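Local coordinates for flap endonuclease 1 (Desulfurococcus amylolyticus, PDB 3ORY), which probably cleaves 5' flaps from branched DNA during replication and repair, as a structure-specific nuclease of the XPG/FEN1 family, at residues A45-F49 / L202-G206; K101-E106 / L247-P253; R108-K112 / M137-L141. All blocks are in the same frame, centred on the assembly; numbering follows the deposited sequence.

Contact 1: residues A45-F49 / L202-G206; sequences ALYQF and LTISG
In the PIN-like nuclease core of flap endonuclease 1, residues 45-49 form part of helix 42-52, which follows strand 37-41, while residues 202-206 turn between strands 197-200 and 206-209. The helical segment keeps phi/psi near -62/-42, with Phe49 N bonded to Ala45 O at 3.0 Å. Opposite it, phi/psi run -61/-31 at Leu202, -87/-8 at Thr203 and -134/9 at Ile204, and Gly206 takes 120/-161, a conformation that calls for glycine. Ala45 and Thr203 bring their CA atoms nearest, 6.2 Å apart.

The contact is buried and held by van der Waals packing, without a hydrogen bond between the segments. Thr203 (chi1 p) points at the helix: its CG2 lies 3.7 Å from Ala45 CB, and its OG1 3.4 Å from Gln48 CG. Gln48 (chi1 and chi2 m) sets CB 4.0 Å from Ile204 CG2, while its OE1 accepts a hydrogen bond from Val9 N.

Arg78, on helix 70-84, ties the loop down by a hydrogen bond to Ser205 O and a weak one to Leu202 O, and also touches Phe49. The Phe49 ring (chi1 m) turns its edge to the loop, CE1 ending 3.6 Å from Thr203 O.

Contact 2: residues K101-E106 / L247-P253; sequences KAREIE and LGTDYNP
The Arg103 guanidinium is surrounded by backbone carbonyls of the loop 247-253. Its NH2 donates to Pro253 O at 2.7 Å and weakly to Leu247 O at 3.1 Å; Gly248 O lies over one face, 3.2 Å from NE but poorly angled for hydrogen bonding, and NE donates to Gly12 O instead. Water 1 joins NH1 of Arg103 (3.1 Å) to Leu247 O (2.9 Å). Arg103 chi1-chi3 are t, p, t. Glu106 OE1, 3.3 Å from Arg103 NH2 but well out of the guanidinium plane, makes a salt bridge of charges only.

Lys101 is the N-cap residue of helix 102-125, and Asp250 meets this first turn. Asp250 OD1 accepts from Arg103 N at 2.9 Å and, through water 2, from Glu104 N (OD1 to water 2.6 Å, water to N 3.0 Å). Asp250 OD2 forms a salt bridge with Lys101 NZ at 2.9 Å; that amine also pairs with Asp94. The CA atoms of Arg103 and Asp250 approach to 4.6 Å.

The loop leaves helix 237-247 at Gly248 (phi/psi 121/127), where a CB would clash with Arg103 NH2. In FEN1 relatives this helix and helix 261-271, to which the loop leads, belong to the helix-three-turn-helix DNA-binding element; here it is fastened to the start of the helical arch's first limb. A type I beta turn spans Thr249 to Asn252 (Asn252 N to Thr249 O 3.0 Å). Thr249 OG1 accepts from Tyr251 N at 3.1 Å, an ST turn. Pro253 packs its CG 3.8 Å from Ala102 CB and its CB 3.9 Å from Glu106 CB.

Contact 3: residues R108-K112 / M137-L141; sequences RKAVK and MSAKL
Residues 108-112 continue helix 102-125 with phi/psi near -58/-46, Lys112 N bonding to Arg108 O at 3.0 Å. Facing them, residues 137-141 run extended, phi -72° to -87° and psi 109° to 143°, between helices 128-134 and 143-156. The CA atoms come closest at Lys112 and Ser138, 6.7 Å apart.

Arg108 supplies the donors. With chi1, chi2 and chi3 all t and chi4 at -87°, its side chain reaches straight across and forks onto one carbonyl: NE and NH2 each donate to Ser138 O at 3.2 Å, with N-H...O angles of 144° and 142°. That oxygen lies near the guanidinium plane, whereas the Lys140 side chain passes over a face, its CG 3.4 Å from Arg108 NE. The neighbouring carbonyls differ: Met137 O accepts from Arg54, and Ala139 O is 4.0 Å from Arg108 NE, with no bond between them. Leu141 N gives a weak hydrogen bond to Tyr47 OH.

Ser138 (chi1 m) points its CB at the helix. Its OG has only carbon contacts across this interface, at 3.6 Å to Val111 CG1 and 3.7 Å to Lys112 CG.

These two pieces lie at the base of the helical arch, the feature that in FEN1 relatives surrounds the path of the single-stranded flap. Arg108 NH2 and Lys140 NZ sit 4.5 Å apart with no anion joining them across the contact, so the link rests on a shared carbonyl rather than charge pairing, and it concentrates positive charge at the partly exposed arch base, consistent with a DNA-binding protein.

The chain order is 45-49, 101-106, 108-112, 137-141, 202-206, 247-253: contact 3 falls within the spans of both others, while contacts 1 and 2 interleave. Contacts 2 and 3 use successive turns of helix 102-125, their centres about 14 Å apart. Contact 1 lies deepest, its centre about 7 Å from the chain centre and about 16 Å and 21 Å from the centres of contacts 3 and 2. Tyr47, on the helix of contact 1, packs against residues of both other contacts, its CE2 3.3 Å from Glu104 OE1 and its CZ 3.4 Å from Leu141 CB. Both ends of the arch thus sit against helix 42-52, and contacts 1 and 2 each join the XPG N-terminal and I-region sequences.

Contact 1: residues A45-F49 / L202-G206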
loop_
_atom_site.group_PDB
_atom_site.type_symbol
_atom_site.label_atom_id
_atom_site.label_comp_id
_atom_site.label_asym_id
_atom_site.label_seq_id
_atom_site.Cartn_x
_atom_site.Cartn_y
_atom_site.Cartn_z
ATOM N N ALA A 45 -2.042 2.087 -2.072
ATOM C CA ALA A 45 -1.413 3.169 -2.829
ATOM C C ALA A 45 -2.044 4.514 -2.503
ATOM O O ALA A 45 -1.336 5.487 -2.294
ATOM C CB ALA A 45 -1.459 2.893 -4.355
ATOM N N LEU A 46 -3.373 4.573 -2.454
ATOM C CA LEU A 46 -4.044 5.846 -2.181
ATOM C C LEU A 46 -3.707 6.356 -0.785
ATOM O O LEU A 46 -3.529 7.553 -0.593
ATOM C CB LEU A 46 -5.573 5.733 -2.386
ATOM C CG LEU A 46 -6.009 5.410 -3.823
ATOM C CD1 LEU A 46 -7.540 5.284 -3.946
ATOM C CD2 LEU A 46 -5.488 6.436 -4.813
ATOM N N TYR A 47 -3.610 5.444 0.181
ATOM C CA TYR A 47 -3.161 5.791 1.525
ATOM C C TYR A 47 -1.724 6.318 1.550
ATOM O O TYR A 47 -1.423 7.276 2.282
ATOM C CB TYR A 47 -3.340 4.604 2.494
ATOM C CG TYR A 47 -4.706 4.611 3.153
ATOM C CD1 TYR A 47 -5.117 5.706 3.926
ATOM C CD2 TYR A 47 -5.597 3.556 2.984
ATOM C CE1 TYR A 47 -6.362 5.737 4.530
ATOM C CE2 TYR A 47 -6.874 3.581 3.587
ATOM C CZ TYR A 47 -7.234 4.672 4.355
ATOM O OH TYR A 47 -8.469 4.729 4.950
ATOM N N GLN A 48 -0.844 5.701 0.756
ATOM C CA GLN A 48 0.543 6.189 0.656
ATOM C C GLN A 48 0.596 7.623 0.129
ATOM O O GLN A 48 1.309 8.466 0.690
ATOM C CB GLN A 48 1.418 5.282 -0.214
ATOM C CG GLN A 48 1.558 3.848 0.277
ATOM C CD GLN A 48 1.774 3.730 1.782
ATOM O OE1 GLN A 48 2.569 4.466 2.386
ATOM N NE2 GLN A 48 1.082 2.775 2.393
ATOM N N PHE A 49 -0.175 7.889 -0.926
ATOM C CA PHE A 49 -0.239 9.230 -1.521
ATOM C C PHE A 49 -0.828 10.257 -0.549
ATOM O O PHE A 49 -0.354 11.402 -0.463
ATOM C CB PHE A 49 -1.055 9.202 -2.814
ATOM C CG PHE A 49 -0.528 8.241 -3.851
ATOM C CD1 PHE A 49 0.842 8.051 -4.022
ATOM C CD2 PHE A 49 -1.412 7.547 -4.684
ATOM C CE1 PHE A 49 1.340 7.158 -4.985
ATOM C CE2 PHE A 49 -0.929 6.660 -5.658
ATOM C CZ PHE A 49 0.448 6.468 -5.812
ATOM N N LEU A 202 7.168 0.848 -4.245
ATOM C CA LEU A 202 6.912 1.304 -5.608
ATOM C C LEU A 202 6.131 2.618 -5.652
ATOM O O LEU A 202 6.329 3.426 -6.550
ATOM C CB LEU A 202 6.197 0.220 -6.415
ATOM C CG LEU A 202 6.259 0.318 -7.936
ATOM C CD1 LEU A 202 7.602 -0.173 -8.498
ATOM C CD2 LEU A 202 5.103 -0.462 -8.541
ATOM N N THR A 203 5.265 2.847 -4.668
ATOM C CA THR A 203 4.451 4.063 -4.655
ATOM C C THR A 203 5.160 5.239 -3.985
ATOM O O THR A 203 4.669 6.363 -4.033
ATOM C CB THR A 203 3.091 3.834 -3.967
ATOM O OG1 THR A 203 3.313 3.376 -2.629
ATOM C CG2 THR A 203 2.270 2.804 -4.738
ATOM N N ILE A 204 6.316 4.980 -3.369
ATOM C CA ILE A 204 7.011 6.000 -2.581
ATOM C C ILE A 204 8.518 6.102 -2.843
ATOM O O ILE A 204 9.213 6.803 -2.110
ATOM C CB ILE A 204 6.796 5.809 -1.043
ATOM C CG1 ILE A 204 7.316 4.435 -0.574
ATOM C CG2 ILE A 204 5.329 6.054 -0.653
ATOM C CD1 ILE A 204 7.551 4.320 0.954
ATOM N N SER A 205 9.017 5.404 -3.864
ATOM C CA SER A 205 10.465 5.350 -4.121
ATOM C C SER A 205 11.024 6.693 -4.590
ATOM O O SER A 205 10.280 7.559 -5.057
ATOM C CB SER A 205 10.829 4.224 -5.101
ATOM O OG SER A 205 10.178 4.371 -6.350
ATOM N N GLY A 206 12.338 6.856 -4.452
ATOM C CA GLY A 206 13.008 8.100 -4.810
ATOM C C GLY A 206 13.710 8.743 -3.631
ATOM O O GLY A 206 13.977 8.095 -2.614
#

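Contact 2: residues K101-E106 / L247-P253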
loop_
_atom_site.group_PDB
_atom_site.type_symbol
_atom_site.label_atom_id
_atom_site.label_comp_id
_atom_site.label_asym_id
_atom_site.label_seq_id
_atom_site.Cartn_x
_atom_site.Cartn_y
_atom_site.Cartn_z
ATOM N N LYS A 101 -13.327 -1.057 5.867
ATOM C CA LYS A 101 -12.130 -1.885 5.956
ATOM C C LYS A 101 -11.619 -1.826 7.389
ATOM O O LYS A 101 -10.970 -0.848 7.785
ATOM C CB LYS A 101 -11.062 -1.364 4.992
ATOM C CG LYS A 101 -11.402 -1.588 3.506
ATOM C CD LYS A 101 -11.320 -3.074 3.180
ATOM C CE LYS A 101 -9.879 -3.551 3.089
ATOM N NZ LYS A 101 -9.883 -5.041 2.943
ATOM N N ALA A 102 -11.903 -2.867 8.166
ATOM C CA ALA A 102 -11.697 -2.802 9.613
ATOM C C ALA A 102 -10.228 -2.639 10.026
ATOM O O ALA A 102 -9.924 -1.863 10.928
ATOM C CB ALA A 102 -12.336 -4.006 10.307
ATOM N N ARG A 103 -9.320 -3.350 9.364
ATOM C CA ARG A 103 -7.913 -3.219 9.712
ATOM C C ARG A 103 -7.363 -1.829 9.339
ATOM O O ARG A 103 -6.661 -1.210 10.140
ATOM C CB ARG A 103 -7.062 -4.360 9.134
ATOM C CG ARG A 103 -5.544 -4.227 9.407
ATOM C CD ARG A 103 -5.194 -4.333 10.905
ATOM N NE ARG A 103 -3.750 -4.443 11.095
ATOM C CZ ARG A 103 -3.148 -4.680 12.260
ATOM N NH1 ARG A 103 -1.817 -4.783 12.311
ATOM N NH2 ARG A 103 -3.859 -4.823 13.365
ATOM N N GLU A 104 -7.697 -1.330 8.148
ATOM C CA GLU A 104 -7.229 0.002 7.746
ATOM C C GLU A 104 -7.691 1.053 8.741
ATOM O O GLU A 104 -6.953 1.983 9.054
ATOM C CB GLU A 104 -7.726 0.396 6.349
ATOM C CG GLU A 104 -7.064 -0.348 5.210
ATOM C CD GLU A 104 -7.677 0.007 3.856
ATOM O OE1 GLU A 104 -8.669 0.785 3.798
ATOM O OE2 GLU A 104 -7.171 -0.505 2.847
ATOM N N ILE A 105 -8.920 0.912 9.228
ATOM C CA ILE A 105 -9.472 1.904 10.161
ATOM C C ILE A 105 -8.767 1.819 11.513
ATOM O O ILE A 105 -8.461 2.845 12.129
ATOM C CB ILE A 105 -10.994 1.752 10.318
ATOM C CG1 ILE A 105 -11.695 2.199 9.025
ATOM C CG2 ILE A 105 -11.508 2.543 11.547
ATOM C CD1 ILE A 105 -13.066 1.628 8.874
ATOM N N GLU A 106 -8.514 0.592 11.971
ATOM C CA GLU A 106 -7.778 0.377 13.212
ATOM C C GLU A 106 -6.336 0.905 13.111
ATOM O O GLU A 106 -5.810 1.487 14.077
ATOM C CB GLU A 106 -7.784 -1.111 13.596
ATOM C CG GLU A 106 -7.076 -1.426 14.930
ATOM C CD GLU A 106 -5.569 -1.603 14.790
ATOM O OE1 GLU A 106 -5.077 -1.768 13.655
ATOM O OE2 GLU A 106 -4.861 -1.593 15.822
ATOM N N LEU A 247 -0.973 -10.403 14.713
ATOM C CA LEU A 247 -0.801 -8.964 14.545
ATOM C C LEU A 247 -2.136 -8.237 14.311
ATOM O O LEU A 247 -2.310 -7.088 14.746
ATOM C CB LEU A 247 0.203 -8.677 13.421
ATOM C CG LEU A 247 1.619 -9.233 13.639
ATOM C CD1 LEU A 247 2.506 -8.850 12.450
ATOM C CD2 LEU A 247 2.219 -8.715 14.948
ATOM N N GLY A 248 -3.068 -8.909 13.643
ATOM C CA GLY A 248 -4.399 -8.366 13.426
ATOM C C GLY A 248 -4.792 -8.227 11.965
ATOM O O GLY A 248 -4.069 -7.617 11.178
ATOM N N THR A 249 -5.952 -8.787 11.609
ATOM C CA THR A 249 -6.476 -8.750 10.236
ATOM C C THR A 249 -7.828 -8.040 10.225
ATOM O O THR A 249 -8.312 -7.618 11.276
ATOM C CB THR A 249 -6.673 -10.178 9.681
ATOM O OG1 THR A 249 -7.739 -10.815 10.396
ATOM C CG2 THR A 249 -5.388 -11.022 9.846
ATOM N N ASP A 250 -8.455 -7.918 9.052
ATOM C CA ASP A 250 -9.824 -7.389 8.981
ATOM C C ASP A 250 -10.785 -8.152 9.888
ATOM O O ASP A 250 -11.773 -7.593 10.367
ATOM C CB ASP A 250 -10.369 -7.466 7.541
ATOM C CG ASP A 250 -9.866 -6.345 6.660
ATOM O OD1 ASP A 250 -9.557 -5.235 7.178
ATOM O OD2 ASP A 250 -9.810 -6.563 5.432
ATOM N N TYR A 251 -10.492 -9.430 10.127
ATOM C CA TYR A 251 -11.379 -10.296 10.912
ATOM C C TYR A 251 -11.102 -10.236 12.420
ATOM O O TYR A 251 -11.822 -10.832 13.213
ATOM C CB TYR A 251 -11.291 -11.736 10.382
ATOM C CG TYR A 251 -11.599 -11.771 8.909
ATOM C CD1 TYR A 251 -12.914 -11.671 8.456
ATOM C CD2 TYR A 251 -10.574 -11.816 7.968
ATOM C CE1 TYR A 251 -13.208 -11.641 7.089
ATOM C CE2 TYR A 251 -10.852 -11.799 6.604
ATOM C CZ TYR A 251 -12.168 -11.714 6.175
ATOM O OH TYR A 251 -12.447 -11.702 4.841
ATOM N N ASN A 252 -10.034 -9.535 12.792
ATOM C CA ASN A 252 -9.650 -9.327 14.195
ATOM C C ASN A 252 -8.689 -8.133 14.245
ATOM O O ASN A 252 -7.504 -8.303 14.478
ATOM C CB ASN A 252 -9.052 -10.610 14.834
ATOM C CG ASN A 252 -7.658 -10.977 14.297
ATOM O OD1 ASN A 252 -7.408 -10.987 13.075
ATOM N ND2 ASN A 252 -6.744 -11.306 15.223
ATOM N N PRO A 253 -9.214 -6.914 13.988
ATOM C CA PRO A 253 -8.373 -5.738 13.691
ATOM C C PRO A 253 -7.375 -5.313 14.776
ATOM O O PRO A 253 -6.335 -4.721 14.458
ATOM C CB PRO A 253 -9.384 -4.609 13.414
ATOM C CG PRO A 253 -10.737 -5.168 13.596
ATOM C CD PRO A 253 -10.663 -6.633 13.890
HETATM O O HOH W 1 -0.311 -4.999 15.036
HETATM O O HOH W 2 -8.348 -3.266 6.008
#

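Contact 3: residues R108-K112 / M137-L141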
loop_
_atom_site.group_PDB
_atom_site.type_symbol
_atom_site.label_atom_id
_atom_site.label_comp_id
_atom_site.label_asym_id
_atom_site.label_seq_id
_atom_site.Cartn_x
_atom_site.Cartn_y
_atom_site.Cartn_z
ATOM N N ARG A 108 -5.250 3.337 11.048
ATOM C CA ARG A 108 -5.359 4.802 11.072
ATOM C C ARG A 108 -5.518 5.350 12.501
ATOM O O ARG A 108 -4.802 6.273 12.902
ATOM C CB ARG A 108 -6.509 5.279 10.172
ATOM C CG ARG A 108 -6.596 6.781 10.076
ATOM C CD ARG A 108 -7.782 7.262 9.260
ATOM N NE ARG A 108 -7.979 8.694 9.502
ATOM C CZ ARG A 108 -8.708 9.202 10.499
ATOM N NH1 ARG A 108 -9.338 8.395 11.357
ATOM N NH2 ARG A 108 -8.814 10.523 10.639
ATOM N N LYS A 109 -6.449 4.773 13.262
ATOM C CA LYS A 109 -6.663 5.169 14.655
ATOM C C LYS A 109 -5.378 5.039 15.491
ATOM O O LYS A 109 -5.041 5.955 16.243
ATOM C CB LYS A 109 -7.827 4.392 15.278
ATOM C CG LYS A 109 -8.121 4.733 16.753
ATOM C CD LYS A 109 -9.614 5.034 16.972
ATOM C CE LYS A 109 -9.976 5.162 18.463
ATOM N NZ LYS A 109 -10.137 3.816 19.104
ATOM N N ALA A 110 -4.656 3.929 15.331
ATOM C CA ALA A 110 -3.394 3.718 16.062
ATOM C C ALA A 110 -2.319 4.755 15.719
ATOM O O ALA A 110 -1.641 5.265 16.616
ATOM C CB ALA A 110 -2.859 2.301 15.846
ATOM N N VAL A 111 -2.164 5.058 14.429
ATOM C CA VAL A 111 -1.208 6.080 13.978
ATOM C C VAL A 111 -1.539 7.448 14.592
ATOM O O VAL A 111 -0.656 8.116 15.140
ATOM C CB VAL A 111 -1.124 6.150 12.421
ATOM C CG1 VAL A 111 -0.582 7.490 11.941
ATOM C CG2 VAL A 111 -0.258 5.023 11.892
ATOM N N LYS A 112 -2.815 7.831 14.527
ATOM C CA LYS A 112 -3.300 9.104 15.090
ATOM C C LYS A 112 -3.053 9.247 16.589
ATOM O O LYS A 112 -2.641 10.317 17.050
ATOM C CB LYS A 112 -4.797 9.268 14.827
ATOM C CG LYS A 112 -5.154 9.664 13.416
ATOM C CD LYS A 112 -6.660 9.565 13.182
ATOM C CE LYS A 112 -7.481 10.317 14.221
ATOM N NZ LYS A 112 -7.309 11.804 14.147
ATOM N N MET A 137 -1.885 15.535 9.825
ATOM C CA MET A 137 -3.123 14.781 9.994
ATOM C C MET A 137 -3.178 13.559 9.083
ATOM O O MET A 137 -2.698 13.600 7.946
ATOM C CB MET A 137 -4.360 15.674 9.823
ATOM C CG MET A 137 -4.596 16.232 8.431
ATOM S SD MET A 137 -6.316 16.769 8.228
ATOM C CE MET A 137 -7.122 15.199 7.871
ATOM N N SER A 138 -3.749 12.474 9.602
ATOM C CA SER A 138 -3.973 11.264 8.823
ATOM C C SER A 138 -5.310 11.400 8.114
ATOM O O SER A 138 -6.368 11.370 8.752
ATOM C CB SER A 138 -3.992 10.032 9.728
ATOM O OG SER A 138 -2.821 9.970 10.526
ATOM N N ALA A 139 -5.260 11.573 6.799
ATOM C CA ALA A 139 -6.469 11.740 6.009
ATOM C C ALA A 139 -7.246 10.423 5.894
ATOM O O ALA A 139 -6.650 9.345 5.809
ATOM C CB ALA A 139 -6.126 12.290 4.632
ATOM N N LYS A 140 -8.571 10.515 5.917
ATOM C CA LYS A 140 -9.428 9.354 5.682
ATOM C C LYS A 140 -9.603 9.112 4.182
ATOM O O LYS A 140 -9.858 10.042 3.420
ATOM C CB LYS A 140 -10.800 9.551 6.332
ATOM C CG LYS A 140 -10.797 9.500 7.847
ATOM C CD LYS A 140 -12.126 9.976 8.464
ATOM C CE LYS A 140 -12.081 9.936 10.009
ATOM N NZ LYS A 140 -13.277 10.536 10.661
ATOM N N LEU A 141 -9.464 7.863 3.755
ATOM C CA LEU A 141 -9.829 7.488 2.385
ATOM C C LEU A 141 -11.325 7.211 2.338
ATOM O O LEU A 141 -11.818 6.358 3.069
ATOM C CB LEU A 141 -9.046 6.251 1.923
ATOM C CG LEU A 141 -9.321 5.762 0.493
ATOM C CD1 LEU A 141 -8.911 6.839 -0.526
ATOM C CD2 LEU A 141 -8.592 4.449 0.236
#